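Local coordinates for tudor domain-containing protein 1 (Homo sapiens, PDB 5M9N) that probably represses transposable elements in the germline through the piRNA pathway, with Tudor domains that bind arginine-methylated peptides such as those of Piwi proteins, at residues T46-F51 against G158-E163. Residues are numbered along the deposited sequence; the frame is centred on the assembly and turned at random.
Sequences TPEDFF and GIWTPE
The indole of Trp160 donates its N-H to Glu48 from above the carboxylate plane. Trp160 NE1 lies 2.9 Å from Glu48 OE1, with an N-H...O angle of 155°. The bond is fairly straight, and the oxygen sits close to the indole plane, at the N-H edge. It is met steeply from above the carboxylate, and the carboxylate and indole planes are 72° apart. Glu48 reaches this edge with CG beside its backbone N and a bend at chi2 (142°). Glu48 OE2 comes near Trp160 CZ2 at 3.7 Å.

Pro47 lies over one face of the same indole. Pro47 CG stands almost above the centre of the six-membered ring of Trp160, 3.6 Å from the centroid, in a CH-pi contact. Pro47 CD sits 3.6 Å from Trp160 CD2, where the two rings of the indole fuse. Thr46 adds a smaller touch, its CB 3.8 Å from Trp160 CD1.

Residues 46-49 form a type I beta turn. It is the tight hairpin connection between the antiparallel strands 36-44 and 49-54. These belong to the SN-like, OB-type part of the extended Tudor domain, not to the Tudor barrel that carries the methylarginine cage. The Thr46 hydroxyl also makes an ST turn: Thr46 OG1 accepts from Glu48 N at 2.8 Å. Two backbone bonds between Thr46 and Asp49 close the turn. Pro47 and Glu48 are thus presented next to each other, one to the face of the indole and one to its edge.

Trp160 lies in the loop between strand 153-155 and helix 162-172. Thr161 follows as the N-cap, with a weak bond from Ala164 N to its OG1. Ile165 of that helix touches both Pro47 and Trp160. Pro155 touches both Glu48 and Trp160.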
ATOM      1  N   THR A  46     -11.077  -1.995   4.696  1.00 31.91           N
ATOM      2  CA  THR A  46     -11.891  -1.888   5.899  1.00 32.29           C
ATOM      3  C   THR A  46     -10.979  -1.382   7.009  1.00 32.30           C
ATOM      4  O   THR A  46      -9.761  -1.345   6.830  1.00 32.28           O
ATOM      5  CB  THR A  46     -12.394  -3.278   6.404  1.00 32.11           C
ATOM      6  OG1 THR A  46     -11.278  -3.987   6.924  1.00 30.56           O
ATOM      7  CG2 THR A  46     -13.004  -4.110   5.267  1.00 32.67           C
ATOM      8  N   PRO A  47     -11.537  -1.189   8.194  1.00 33.47           N
ATOM      9  CA  PRO A  47     -10.714  -0.900   9.336  1.00 35.09           C
ATOM     10  C   PRO A  47      -9.713  -1.948   9.713  1.00 35.54           C
ATOM     11  O   PRO A  47      -8.744  -1.598  10.362  1.00 36.02           O
ATOM     12  CB  PRO A  47     -11.733  -0.682  10.438  1.00 35.42           C
ATOM     13  CG  PRO A  47     -12.889  -0.097   9.729  1.00 35.20           C
ATOM     14  CD  PRO A  47     -12.952  -0.904   8.495  1.00 34.57           C
ATOM     15  N   GLU A  48      -9.889  -3.184   9.276  1.00 35.87           N
ATOM     16  CA  GLU A  48      -8.905  -4.236   9.490  1.00 36.43           C
ATOM     17  C   GLU A  48      -8.033  -4.478   8.271  1.00 35.04           C
ATOM     18  O   GLU A  48      -7.258  -5.405   8.271  1.00 35.70           O
ATOM     19  CB  GLU A  48      -9.646  -5.553   9.896  1.00 39.10           C
ATOM     20  CG  GLU A  48     -10.063  -5.565  11.372  1.00 41.37           C
ATOM     21  CD  GLU A  48     -11.410  -6.199  11.649  1.00 44.44           C
ATOM     22  OE1 GLU A  48     -12.040  -6.757  10.717  1.00 48.86           O
ATOM     23  OE2 GLU A  48     -11.880  -6.126  12.796  1.00 48.73           O
ATOM     24  N   ASP A  49      -8.182  -3.692   7.209  1.00 33.15           N
ATOM     25  CA  ASP A  49      -7.410  -3.883   5.996  1.00 31.99           C
ATOM     26  C   ASP A  49      -7.203  -2.557   5.262  1.00 29.79           C
ATOM     27  O   ASP A  49      -8.052  -2.121   4.530  1.00 29.74           O
ATOM     28  CB  ASP A  49      -8.118  -4.960   5.110  1.00 33.73           C
ATOM     29  CG  ASP A  49      -7.350  -5.328   3.901  1.00 34.60           C
ATOM     30  OD1 ASP A  49      -6.193  -4.922   3.675  1.00 35.49           O
ATOM     31  OD2 ASP A  49      -7.934  -6.045   3.075  1.00 39.01           O
ATOM     32  N   PHE A  50      -6.099  -1.873   5.563  1.00 27.73           N
ATOM     33  CA  PHE A  50      -5.825  -0.561   5.008  1.00 26.39           C
ATOM     34  C   PHE A  50      -4.330  -0.328   4.963  1.00 25.45           C
ATOM     35  O   PHE A  50      -3.588  -1.136   5.488  1.00 24.96           O
ATOM     36  CB  PHE A  50      -6.613   0.540   5.715  1.00 26.51           C
ATOM     37  CG  PHE A  50      -6.143   0.860   7.117  1.00 26.47           C
ATOM     38  CD1 PHE A  50      -6.641   0.170   8.208  1.00 26.77           C
ATOM     39  CD2 PHE A  50      -5.237   1.881   7.340  1.00 26.31           C
ATOM     40  CE1 PHE A  50      -6.231   0.438   9.511  1.00 26.98           C
ATOM     41  CE2 PHE A  50      -4.817   2.157   8.619  1.00 26.52           C
ATOM     42  CZ  PHE A  50      -5.323   1.467   9.710  1.00 27.03           C
ATOM     43  N   PHE A  51      -3.912   0.781   4.320  1.00 24.94           N
ATOM     44  CA  PHE A  51      -2.508   1.055   4.026  1.00 24.53           C
ATOM     45  C   PHE A  51      -2.168   2.484   4.323  1.00 25.42           C
ATOM     46  O   PHE A  51      -2.919   3.353   3.933  1.00 25.42           O
ATOM     47  CB  PHE A  51      -2.213   0.854   2.563  1.00 24.07           C
ATOM     48  CG  PHE A  51      -2.294  -0.576   2.155  1.00 23.58           C
ATOM     49  CD1 PHE A  51      -3.467  -1.098   1.737  1.00 23.55           C
ATOM     50  CD2 PHE A  51      -1.206  -1.355   2.253  1.00 23.56           C
ATOM     51  CE1 PHE A  51      -3.543  -2.447   1.351  1.00 23.49           C
ATOM     52  CE2 PHE A  51      -1.238  -2.691   1.854  1.00 23.54           C
ATOM     53  CZ  PHE A  51      -2.400  -3.223   1.390  1.00 23.35           C
ATOM     54  N   GLY A 158     -20.102  -7.875  13.120  1.00 50.75           N
ATOM     55  CA  GLY A 158     -19.241  -8.982  12.665  1.00 49.55           C
ATOM     56  C   GLY A 158     -18.710  -8.776  11.254  1.00 48.75           C
ATOM     57  O   GLY A 158     -17.849  -9.544  10.767  1.00 48.46           O
ATOM     58  N   ILE A 159     -19.270  -7.780  10.576  1.00 48.38           N
ATOM     59  CA  ILE A 159     -18.852  -7.363   9.247  1.00 48.01           C
ATOM     60  C   ILE A 159     -18.771  -5.833   9.281  1.00 45.95           C
ATOM     61  O   ILE A 159     -19.694  -5.226   9.831  1.00 43.71           O
ATOM     62  CB  ILE A 159     -19.920  -7.694   8.184  1.00 49.23           C
ATOM     63  CG1 ILE A 159     -20.504  -9.106   8.348  1.00 51.54           C
ATOM     64  CG2 ILE A 159     -19.341  -7.503   6.786  1.00 49.49           C
ATOM     65  CD1 ILE A 159     -19.548 -10.246   8.106  1.00 51.22           C
ATOM     66  N   TRP A 160     -17.730  -5.226   8.673  1.00 45.03           N
ATOM     67  CA  TRP A 160     -17.708  -3.731   8.476  1.00 45.93           C
ATOM     68  C   TRP A 160     -18.602  -3.321   7.317  1.00 48.20           C
ATOM     69  O   TRP A 160     -18.461  -3.812   6.176  1.00 50.08           O
ATOM     70  CB  TRP A 160     -16.307  -3.155   8.248  1.00 43.47           C
ATOM     71  CG  TRP A 160     -15.372  -3.443   9.348  1.00 42.11           C
ATOM     72  CD1 TRP A 160     -14.466  -4.448   9.377  1.00 41.43           C
ATOM     73  CD2 TRP A 160     -15.232  -2.735  10.597  1.00 41.72           C
ATOM     74  NE1 TRP A 160     -13.776  -4.421  10.549  1.00 41.51           N
ATOM     75  CE2 TRP A 160     -14.220  -3.382  11.321  1.00 41.21           C
ATOM     76  CE3 TRP A 160     -15.870  -1.616  11.174  1.00 41.23           C
ATOM     77  CZ2 TRP A 160     -13.801  -2.950  12.596  1.00 41.47           C
ATOM     78  CZ3 TRP A 160     -15.464  -1.188  12.456  1.00 41.27           C
ATOM     79  CH2 TRP A 160     -14.444  -1.855  13.151  1.00 41.17           C
ATOM     80  N   THR A 161     -19.549  -2.454   7.636  1.00 52.75           N
ATOM     81  CA  THR A 161     -20.492  -1.936   6.673  1.00 57.18           C
ATOM     82  C   THR A 161     -19.879  -0.732   5.945  1.00 60.72           C
ATOM     83  O   THR A 161     -19.149   0.053   6.579  1.00 57.24           O
ATOM     84  CB  THR A 161     -21.763  -1.454   7.370  1.00 59.01           C
ATOM     85  OG1 THR A 161     -21.431  -0.432   8.311  1.00 60.72           O
ATOM     86  CG2 THR A 161     -22.399  -2.581   8.105  1.00 59.38           C
ATOM     87  N   PRO A 162     -20.203  -0.561   4.632  1.00 63.60           N
ATOM     88  CA  PRO A 162     -19.670   0.545   3.813  1.00 62.67           C
ATOM     89  C   PRO A 162     -19.871   1.914   4.425  1.00 61.29           C
ATOM     90  O   PRO A 162     -19.139   2.841   4.078  1.00 57.19           O
ATOM     91  CB  PRO A 162     -20.447   0.439   2.488  1.00 65.68           C
ATOM     92  CG  PRO A 162     -21.605  -0.461   2.771  1.00 67.16           C
ATOM     93  CD  PRO A 162     -21.158  -1.387   3.859  1.00 65.72           C
ATOM     94  N   GLU A 163     -20.857   2.027   5.313  1.00 59.03           N
ATOM     95  CA  GLU A 163     -21.015   3.207   6.110  1.00 58.91           C
ATOM     96  C   GLU A 163     -19.934   3.428   7.162  1.00 56.31           C
ATOM     97  O   GLU A 163     -19.582   4.577   7.438  1.00 55.14           O
ATOM     98  CB  GLU A 163     -22.358   3.190   6.811  1.00 61.46           C
ATOM     99  CG  GLU A 163     -22.617   4.503   7.510  1.00 63.34           C
ATOM    100  CD  GLU A 163     -24.074   4.833   7.691  1.00 66.87           C
ATOM    101  OE1 GLU A 163     -24.891   3.888   7.627  1.00 66.63           O
ATOM    102  OE2 GLU A 163     -24.380   6.046   7.920  1.00 67.64           O
TER